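Local coordinates for periplasmic zinc-binding protein troA (Treponema pallidum, PDB 1K0F) that binds zinc with high affinity in the periplasm and delivers it to the membrane permease of an ABC transporter for import into the cytoplasm, at residues 147-157 with 173-181; 11-20 with 110-121. One frame throughout, in Å; residues are numbered along the deposited sequence.

Contact 1 of 2, residues 147-157 with 173-181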
# COMPACT_ATOMS: atom_id res chain seq x y z
N ASP A 147 0.06 -11.47 8.33
CA ASP A 147 -0.46 -10.62 9.37
C ASP A 147 0.13 -11.06 10.71
O ASP A 147 0.49 -10.23 11.54
CB ASP A 147 -1.97 -10.70 9.44
CG ASP A 147 -2.53 -9.84 10.54
OD1 ASP A 147 -2.85 -8.66 10.28
OD2 ASP A 147 -2.64 -10.35 11.68
N ALA A 148 0.22 -12.37 10.91
CA ALA A 148 0.75 -12.91 12.15
C ALA A 148 2.18 -12.43 12.33
O ALA A 148 2.52 -11.84 13.35
CB ALA A 148 0.70 -14.42 12.11
N TYR A 149 2.99 -12.70 11.32
CA TYR A 149 4.40 -12.34 11.30
C TYR A 149 4.61 -10.86 11.62
O TYR A 149 5.40 -10.52 12.50
CB TYR A 149 4.99 -12.68 9.93
CG TYR A 149 6.42 -12.24 9.69
CD1 TYR A 149 7.49 -13.09 9.96
CD2 TYR A 149 6.70 -10.99 9.12
CE1 TYR A 149 8.80 -12.72 9.67
CE2 TYR A 149 8.01 -10.61 8.83
CZ TYR A 149 9.05 -11.48 9.10
OH TYR A 149 10.34 -11.12 8.79
N VAL A 150 3.89 -9.99 10.92
CA VAL A 150 4.01 -8.55 11.13
C VAL A 150 3.64 -8.15 12.55
O VAL A 150 4.11 -7.13 13.05
CB VAL A 150 3.13 -7.77 10.14
CG1 VAL A 150 3.23 -6.27 10.43
CG2 VAL A 150 3.57 -8.06 8.71
N ARG A 151 2.77 -8.93 13.19
CA ARG A 151 2.40 -8.61 14.56
C ARG A 151 3.52 -9.13 15.45
O ARG A 151 4.04 -8.40 16.29
CB ARG A 151 1.07 -9.25 14.94
CG ARG A 151 0.39 -8.52 16.11
CD ARG A 151 -1.06 -8.95 16.31
NE ARG A 151 -1.98 -7.82 16.35
CZ ARG A 151 -2.94 -7.61 15.46
NH1 ARG A 151 -3.11 -8.46 14.44
NH2 ARG A 151 -3.74 -6.56 15.57
N ARG A 152 3.88 -10.39 15.26
CA ARG A 152 4.96 -10.99 16.04
C ARG A 152 6.12 -10.00 15.95
O ARG A 152 6.53 -9.42 16.96
CB ARG A 152 5.38 -12.33 15.43
CG ARG A 152 6.71 -12.88 15.95
CD ARG A 152 6.98 -14.29 15.43
NE ARG A 152 6.38 -14.50 14.11
CZ ARG A 152 6.34 -15.68 13.48
NH1 ARG A 152 6.86 -16.76 14.04
NH2 ARG A 152 5.78 -15.77 12.29
N LYS A 153 6.61 -9.81 14.74
CA LYS A 153 7.71 -8.89 14.46
C LYS A 153 7.54 -7.57 15.20
O LYS A 153 8.41 -7.16 15.97
CB LYS A 153 7.78 -8.62 12.95
CG LYS A 153 8.82 -9.46 12.25
CD LYS A 153 10.21 -8.91 12.51
CE LYS A 153 11.27 -9.70 11.76
NZ LYS A 153 12.53 -8.92 11.62
N ALA A 154 6.42 -6.90 14.98
CA ALA A 154 6.16 -5.63 15.65
C ALA A 154 6.37 -5.80 17.15
O ALA A 154 6.96 -4.94 17.81
CB ALA A 154 4.75 -5.16 15.37
N GLN A 155 5.90 -6.93 17.69
CA GLN A 155 6.01 -7.23 19.11
C GLN A 155 7.46 -7.28 19.56
O GLN A 155 7.79 -7.00 20.71
CB GLN A 155 5.34 -8.59 19.43
CG GLN A 155 3.97 -8.50 20.09
CD GLN A 155 3.77 -7.23 20.88
OE1 GLN A 155 4.56 -6.90 21.77
NE2 GLN A 155 2.72 -6.48 20.55
N SER A 156 8.34 -7.65 18.63
CA SER A 156 9.75 -7.73 18.94
C SER A 156 10.31 -6.35 19.26
O SER A 156 11.39 -6.22 19.84
CB SER A 156 10.51 -8.33 17.75
OG SER A 156 10.66 -7.37 16.71
N LEU A 157 9.56 -5.31 18.90
CA LEU A 157 10.01 -3.95 19.15
C LEU A 157 9.33 -3.31 20.35
O LEU A 157 8.14 -3.05 20.32
CB LEU A 157 9.75 -3.07 17.93
CG LEU A 157 10.85 -2.05 17.70
CD1 LEU A 157 12.06 -2.76 17.12
CD2 LEU A 157 10.36 -0.95 16.77
N TYR A 173 -3.35 2.28 9.36
CA TYR A 173 -3.85 0.95 9.71
C TYR A 173 -2.69 0.11 10.21
O TYR A 173 -2.86 -0.74 11.08
CB TYR A 173 -4.48 0.27 8.50
CG TYR A 173 -5.69 0.96 7.95
CD1 TYR A 173 -6.95 0.36 7.99
CD2 TYR A 173 -5.58 2.20 7.32
CE1 TYR A 173 -8.05 0.96 7.39
CE2 TYR A 173 -6.67 2.80 6.72
CZ TYR A 173 -7.90 2.18 6.76
OH TYR A 173 -8.96 2.79 6.13
N PHE A 174 -1.51 0.34 9.65
CA PHE A 174 -0.33 -0.40 10.08
C PHE A 174 -0.12 -0.10 11.57
O PHE A 174 0.18 -0.99 12.36
CB PHE A 174 0.90 0.05 9.27
CG PHE A 174 2.19 -0.56 9.73
CD1 PHE A 174 2.57 -1.83 9.30
CD2 PHE A 174 3.03 0.13 10.60
CE1 PHE A 174 3.76 -2.40 9.74
CE2 PHE A 174 4.22 -0.42 11.05
CZ PHE A 174 4.59 -1.69 10.62
N SER A 175 -0.32 1.16 11.94
CA SER A 175 -0.17 1.58 13.32
C SER A 175 -1.28 0.96 14.16
O SER A 175 -1.02 0.35 15.19
CB SER A 175 -0.21 3.11 13.41
OG SER A 175 -1.54 3.59 13.59
N ARG A 176 -2.52 1.12 13.70
CA ARG A 176 -3.67 0.59 14.41
C ARG A 176 -3.63 -0.92 14.56
O ARG A 176 -4.07 -1.47 15.57
CB ARG A 176 -4.96 1.01 13.69
CG ARG A 176 -6.22 0.35 14.23
CD ARG A 176 -7.46 0.89 13.55
NE ARG A 176 -7.90 0.00 12.47
CZ ARG A 176 -9.07 0.10 11.85
NH1 ARG A 176 -9.93 1.05 12.18
NH2 ARG A 176 -9.38 -0.76 10.89
N ALA A 177 -3.08 -1.60 13.56
CA ALA A 177 -3.01 -3.06 13.54
C ALA A 177 -1.93 -3.68 14.40
O ALA A 177 -2.21 -4.56 15.22
CB ALA A 177 -2.86 -3.55 12.11
N TYR A 178 -0.70 -3.22 14.23
CA TYR A 178 0.43 -3.78 14.96
C TYR A 178 1.07 -2.86 16.00
O TYR A 178 2.17 -3.15 16.49
CB TYR A 178 1.45 -4.27 13.94
CG TYR A 178 0.77 -4.91 12.74
CD1 TYR A 178 0.38 -6.25 12.78
CD2 TYR A 178 0.46 -4.17 11.61
CE1 TYR A 178 -0.32 -6.83 11.72
CE2 TYR A 178 -0.24 -4.74 10.54
CZ TYR A 178 -0.62 -6.07 10.61
OH TYR A 178 -1.33 -6.64 9.58
N GLY A 179 0.40 -1.76 16.32
CA GLY A 179 0.90 -0.82 17.32
C GLY A 179 2.20 -0.10 17.02
O GLY A 179 3.28 -0.54 17.41
N PHE A 180 2.09 1.03 16.33
CA PHE A 180 3.26 1.82 15.98
C PHE A 180 2.86 3.29 15.99
O PHE A 180 1.81 3.68 15.45
CB PHE A 180 3.77 1.45 14.58
CG PHE A 180 4.69 0.26 14.55
CD1 PHE A 180 4.22 -0.99 14.17
CD2 PHE A 180 6.04 0.39 14.86
CE1 PHE A 180 5.08 -2.09 14.10
CE2 PHE A 180 6.91 -0.70 14.79
CZ PHE A 180 6.42 -1.94 14.41
N GLU A 181 3.66 4.11 16.65
CA GLU A 181 3.38 5.53 16.68
C GLU A 181 3.88 6.00 15.33
O GLU A 181 5.08 6.17 15.12
CB GLU A 181 4.16 6.21 17.81
CG GLU A 181 4.11 7.73 17.76
CD GLU A 181 3.79 8.35 19.09
OE1 GLU A 181 3.18 7.66 19.94
OE2 GLU A 181 4.15 9.53 19.29
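With CG turned anti to the carbonyl carbon (chi1 -39°), Tyr178 sends its ring against helix 147-156, into the hole bounded by Asp147, Val150, Arg151 and Ala154. The carboxylate of Asp147 and the CG1 methyl of Val150 are both set anti to their own backbone N, and these two groups receive the phenol. Val150 CG1 lies almost on the ring normal of Tyr178, 3.5 Å from the ring centroid, a CH-pi contact over the middle of one face. Ala177 CB rests on the opposite face, displaced toward the rim, and the ring is held between two methyl groups. At its far end the hydroxyl OH of Tyr178 donates to OD1 of Asp147 (2.6 Å), reaching that oxygen from above the carboxylate plane. OD1 also takes a weak bond from the backbone N of Lys108, while OD2 of Asp147 forms a salt bridge at 3.4 Å with NH1 of Arg151, one turn further on. Arg151, bent at chi3, carries its guanidinium past the ring, and Ala177 O lies over one face of that group. Ala154 CB, one turn beyond Val150, packs 3.7 Å from Tyr178 CB and also touches CE1 of Phe180 obliquely. Leu157 CD2 comes to the edge of the Phe180 ring, 4.0 Å from CE2. Gly179, with positive phi, ends the helical run and lets the chain turn so that Phe180 returns beside Ala154. Further in, Phe174 CE1 meets Val150 CG1, and Ile268 of helix 260-273 touches both residues. The axes of 147-156 and 173-178 meet at 78°. A short helix of the C-terminal lobe, 172-178, thus packs across the long helix 129-156, the lobe-to-backbone-helix joint expected in the TroA-type, helix-linked solute-binding fold.

Contact 2 of 2, residues 11-20 with 110-121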
# COMPACT_ATOMS: atom_id res chain seq x y z
N MET A 11 -0.34 -4.16 -5.52
CA MET A 11 -0.90 -4.99 -4.47
C MET A 11 -2.05 -5.84 -4.98
O MET A 11 -2.15 -7.02 -4.66
CB MET A 11 -1.37 -4.13 -3.30
CG MET A 11 -0.23 -3.64 -2.41
SD MET A 11 0.61 -2.17 -3.05
CE MET A 11 -0.43 -0.92 -2.40
N ILE A 12 -2.93 -5.23 -5.77
CA ILE A 12 -4.08 -5.93 -6.34
C ILE A 12 -3.56 -6.95 -7.34
O ILE A 12 -3.96 -8.12 -7.33
CB ILE A 12 -5.03 -4.95 -7.08
CG1 ILE A 12 -5.58 -3.93 -6.08
CG2 ILE A 12 -6.13 -5.73 -7.78
CD1 ILE A 12 -6.77 -3.17 -6.57
N ALA A 13 -2.65 -6.49 -8.20
CA ALA A 13 -2.04 -7.33 -9.23
C ALA A 13 -1.48 -8.59 -8.58
O ALA A 13 -1.54 -9.68 -9.16
CB ALA A 13 -0.92 -6.57 -9.94
N ASP A 14 -0.94 -8.44 -7.38
CA ASP A 14 -0.39 -9.59 -6.71
C ASP A 14 -1.50 -10.56 -6.37
O ASP A 14 -1.39 -11.75 -6.63
CB ASP A 14 0.33 -9.20 -5.43
CG ASP A 14 1.03 -10.37 -4.80
OD1 ASP A 14 2.06 -10.82 -5.37
OD2 ASP A 14 0.56 -10.86 -3.75
N ALA A 15 -2.58 -10.04 -5.81
CA ALA A 15 -3.71 -10.88 -5.46
C ALA A 15 -4.23 -11.58 -6.70
O ALA A 15 -4.63 -12.75 -6.66
CB ALA A 15 -4.79 -10.06 -4.82
N VAL A 16 -4.22 -10.88 -7.83
CA VAL A 16 -4.69 -11.44 -9.08
C VAL A 16 -3.78 -12.60 -9.48
O VAL A 16 -4.23 -13.73 -9.66
CB VAL A 16 -4.70 -10.37 -10.20
CG1 VAL A 16 -4.82 -11.02 -11.56
CG2 VAL A 16 -5.84 -9.40 -9.98
N LYS A 17 -2.48 -12.31 -9.61
CA LYS A 17 -1.48 -13.30 -9.98
C LYS A 17 -1.64 -14.62 -9.23
O LYS A 17 -1.69 -15.70 -9.83
CB LYS A 17 -0.08 -12.74 -9.70
CG LYS A 17 0.30 -11.59 -10.61
CD LYS A 17 1.79 -11.51 -10.81
CE LYS A 17 2.37 -10.31 -10.10
NZ LYS A 17 2.99 -9.36 -11.05
N ASN A 18 -1.71 -14.52 -7.91
CA ASN A 18 -1.84 -15.69 -7.06
C ASN A 18 -3.13 -16.46 -7.30
O ASN A 18 -3.12 -17.69 -7.31
CB ASN A 18 -1.75 -15.27 -5.60
CG ASN A 18 -0.36 -14.81 -5.21
OD1 ASN A 18 0.55 -15.62 -5.09
ND2 ASN A 18 -0.20 -13.51 -5.03
N ILE A 19 -4.22 -15.72 -7.50
CA ILE A 19 -5.55 -16.30 -7.73
C ILE A 19 -5.79 -16.74 -9.18
O ILE A 19 -6.02 -17.91 -9.44
CB ILE A 19 -6.69 -15.32 -7.34
CG1 ILE A 19 -6.55 -14.92 -5.87
CG2 ILE A 19 -8.03 -15.98 -7.58
CD1 ILE A 19 -7.20 -13.62 -5.53
N ALA A 20 -5.78 -15.79 -10.11
CA ALA A 20 -6.01 -16.10 -11.52
C ALA A 20 -4.83 -16.84 -12.15
O ALA A 20 -5.02 -17.68 -13.03
CB ALA A 20 -6.30 -14.83 -12.31
N TRP A 110 -7.12 -6.61 4.77
CA TRP A 110 -6.82 -6.62 3.35
C TRP A 110 -7.42 -7.88 2.75
O TRP A 110 -7.60 -7.98 1.55
CB TRP A 110 -5.32 -6.60 3.13
CG TRP A 110 -4.91 -6.66 1.69
CD1 TRP A 110 -4.19 -7.64 1.08
CD2 TRP A 110 -5.19 -5.67 0.69
NE1 TRP A 110 -3.99 -7.32 -0.24
CE2 TRP A 110 -4.59 -6.12 -0.51
CE3 TRP A 110 -5.87 -4.45 0.69
CZ2 TRP A 110 -4.66 -5.39 -1.70
CZ3 TRP A 110 -5.95 -3.72 -0.50
CH2 TRP A 110 -5.34 -4.20 -1.68
N SER A 111 -7.71 -8.85 3.61
CA SER A 111 -8.31 -10.10 3.16
C SER A 111 -9.62 -9.76 2.47
O SER A 111 -10.10 -10.50 1.61
CB SER A 111 -8.59 -11.02 4.35
OG SER A 111 -8.05 -10.49 5.54
N TYR A 112 -10.20 -8.62 2.86
CA TYR A 112 -11.44 -8.15 2.27
C TYR A 112 -11.16 -7.83 0.80
O TYR A 112 -11.73 -8.44 -0.11
CB TYR A 112 -11.93 -6.87 2.98
CG TYR A 112 -12.68 -7.08 4.28
CD1 TYR A 112 -14.09 -7.12 4.31
CD2 TYR A 112 -12.00 -7.19 5.50
CE1 TYR A 112 -14.78 -7.27 5.51
CE2 TYR A 112 -12.69 -7.33 6.71
CZ TYR A 112 -14.08 -7.37 6.71
OH TYR A 112 -14.76 -7.50 7.89
N SER A 113 -10.26 -6.88 0.57
CA SER A 113 -9.90 -6.47 -0.79
C SER A 113 -9.40 -7.64 -1.63
O SER A 113 -9.60 -7.67 -2.85
CB SER A 113 -8.83 -5.38 -0.74
OG SER A 113 -9.27 -4.30 0.04
N VAL A 114 -8.73 -8.60 -1.00
CA VAL A 114 -8.23 -9.75 -1.74
C VAL A 114 -9.46 -10.58 -2.08
O VAL A 114 -9.56 -11.14 -3.17
CB VAL A 114 -7.26 -10.59 -0.89
CG1 VAL A 114 -7.06 -11.95 -1.54
CG2 VAL A 114 -5.94 -9.87 -0.74
N LYS A 115 -10.40 -10.63 -1.13
CA LYS A 115 -11.65 -11.37 -1.31
C LYS A 115 -12.35 -10.80 -2.54
O LYS A 115 -12.87 -11.54 -3.38
CB LYS A 115 -12.56 -11.22 -0.08
CG LYS A 115 -13.72 -12.22 -0.02
CD LYS A 115 -15.04 -11.55 0.37
CE LYS A 115 -15.80 -12.39 1.37
NZ LYS A 115 -16.06 -11.60 2.61
N ALA A 116 -12.35 -9.48 -2.62
CA ALA A 116 -12.95 -8.74 -3.72
C ALA A 116 -12.28 -9.14 -5.03
O ALA A 116 -12.95 -9.42 -6.02
CB ALA A 116 -12.78 -7.24 -3.48
N VAL A 117 -10.95 -9.16 -5.03
CA VAL A 117 -10.20 -9.54 -6.22
C VAL A 117 -10.61 -10.95 -6.67
O VAL A 117 -10.97 -11.17 -7.82
CB VAL A 117 -8.71 -9.54 -5.94
CG1 VAL A 117 -7.96 -10.00 -7.17
CG2 VAL A 117 -8.25 -8.16 -5.53
N TYR A 118 -10.55 -11.88 -5.72
CA TYR A 118 -10.90 -13.26 -5.98
C TYR A 118 -12.29 -13.38 -6.56
O TYR A 118 -12.49 -14.00 -7.60
CB TYR A 118 -10.84 -14.06 -4.68
CG TYR A 118 -11.77 -15.25 -4.62
CD1 TYR A 118 -11.52 -16.38 -5.38
CD2 TYR A 118 -12.87 -15.25 -3.78
CE1 TYR A 118 -12.34 -17.50 -5.30
CE2 TYR A 118 -13.71 -16.36 -3.68
CZ TYR A 118 -13.43 -17.49 -4.44
OH TYR A 118 -14.23 -18.59 -4.34
N GLU A 119 -13.27 -12.77 -5.89
CA GLU A 119 -14.66 -12.82 -6.34
C GLU A 119 -14.90 -12.10 -7.67
O GLU A 119 -15.86 -12.40 -8.37
CB GLU A 119 -15.58 -12.24 -5.26
CG GLU A 119 -15.94 -13.23 -4.17
CD GLU A 119 -16.77 -12.61 -3.07
OE1 GLU A 119 -17.18 -13.35 -2.15
OE2 GLU A 119 -17.01 -11.39 -3.13
N SER A 120 -14.04 -11.15 -8.00
CA SER A 120 -14.17 -10.42 -9.25
C SER A 120 -13.70 -11.35 -10.37
O SER A 120 -14.33 -11.47 -11.43
CB SER A 120 -13.29 -9.17 -9.23
OG SER A 120 -14.02 -8.04 -8.81
N LEU A 121 -12.58 -12.01 -10.11
CA LEU A 121 -12.00 -12.95 -11.06
C LEU A 121 -12.99 -14.07 -11.36
O LEU A 121 -13.13 -14.50 -12.50
CB LEU A 121 -10.70 -13.53 -10.50
CG LEU A 121 -9.52 -12.56 -10.36
CD1 LEU A 121 -8.31 -13.31 -9.82
CD2 LEU A 121 -9.19 -11.91 -11.71
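The indole of Trp110 has Ser113 CB over one face, set toward the rim, and Ile12 CG1 at its edge near the plane, 4.4 Å from CH2. Met11 reaches the same six-membered ring obliquely, its CB 3.9 Å from CZ2, before its bent chain leads the sulfur away. The Tyr118 ring meets Ile19 CG2 at its edge and stacks with Tyr136, and its hydroxyl hydrogen-bonds to OG1 of Thr133.

Along the rest of the interface the helices interlock knobs-into-holes. Val117 enters the hole formed by Ile12, Ala15, Val16 and Ile19: CG1, anti to the backbone N (chi1 178°), comes within 3.6 Å of Val16 CG2, and CG2 faces Ile12 CG2. In return Ile19 sits among Val114, Val117, Tyr118 and Leu121, with CD1 3.7 Å from the CA of Tyr118. Leu121 CD1 touches both Ile19 CG2 and Ala20 CB, 3.5 Å from each.

Ala15 meets Val117 with its small CB, in keeping with segment axes 9.3 Å apart, crossing at -52°. No hydrogen bond or salt bridge links the two helices here, and their union rests on the fit and burial of apolar side chains, mainly aliphatic, with aromatic rings at Trp110 and Tyr118.

Contact 2 comes first along the chain and closes before contact 1 opens. Their centres lie 23 Å apart, and the nearest atoms, about 7 Å apart, do not touch. Helices 107-124 and 129-156 follow each other in the chain: the first supplies one side of contact 2, the second one side of contact 1. Helix 129-156 also runs on beside contact 2, where Tyr139 touches Ala15. It thus spans both lobes, with contact 2 against one side of the N-terminal parallel sheet, touching strands 4-7 and 54-57, and contact 1 in the C-terminal lobe. The zinc ligands His37, His102, His168 and Asp248 are drawn from both halves, consistent with a site between lobes joined by a helix.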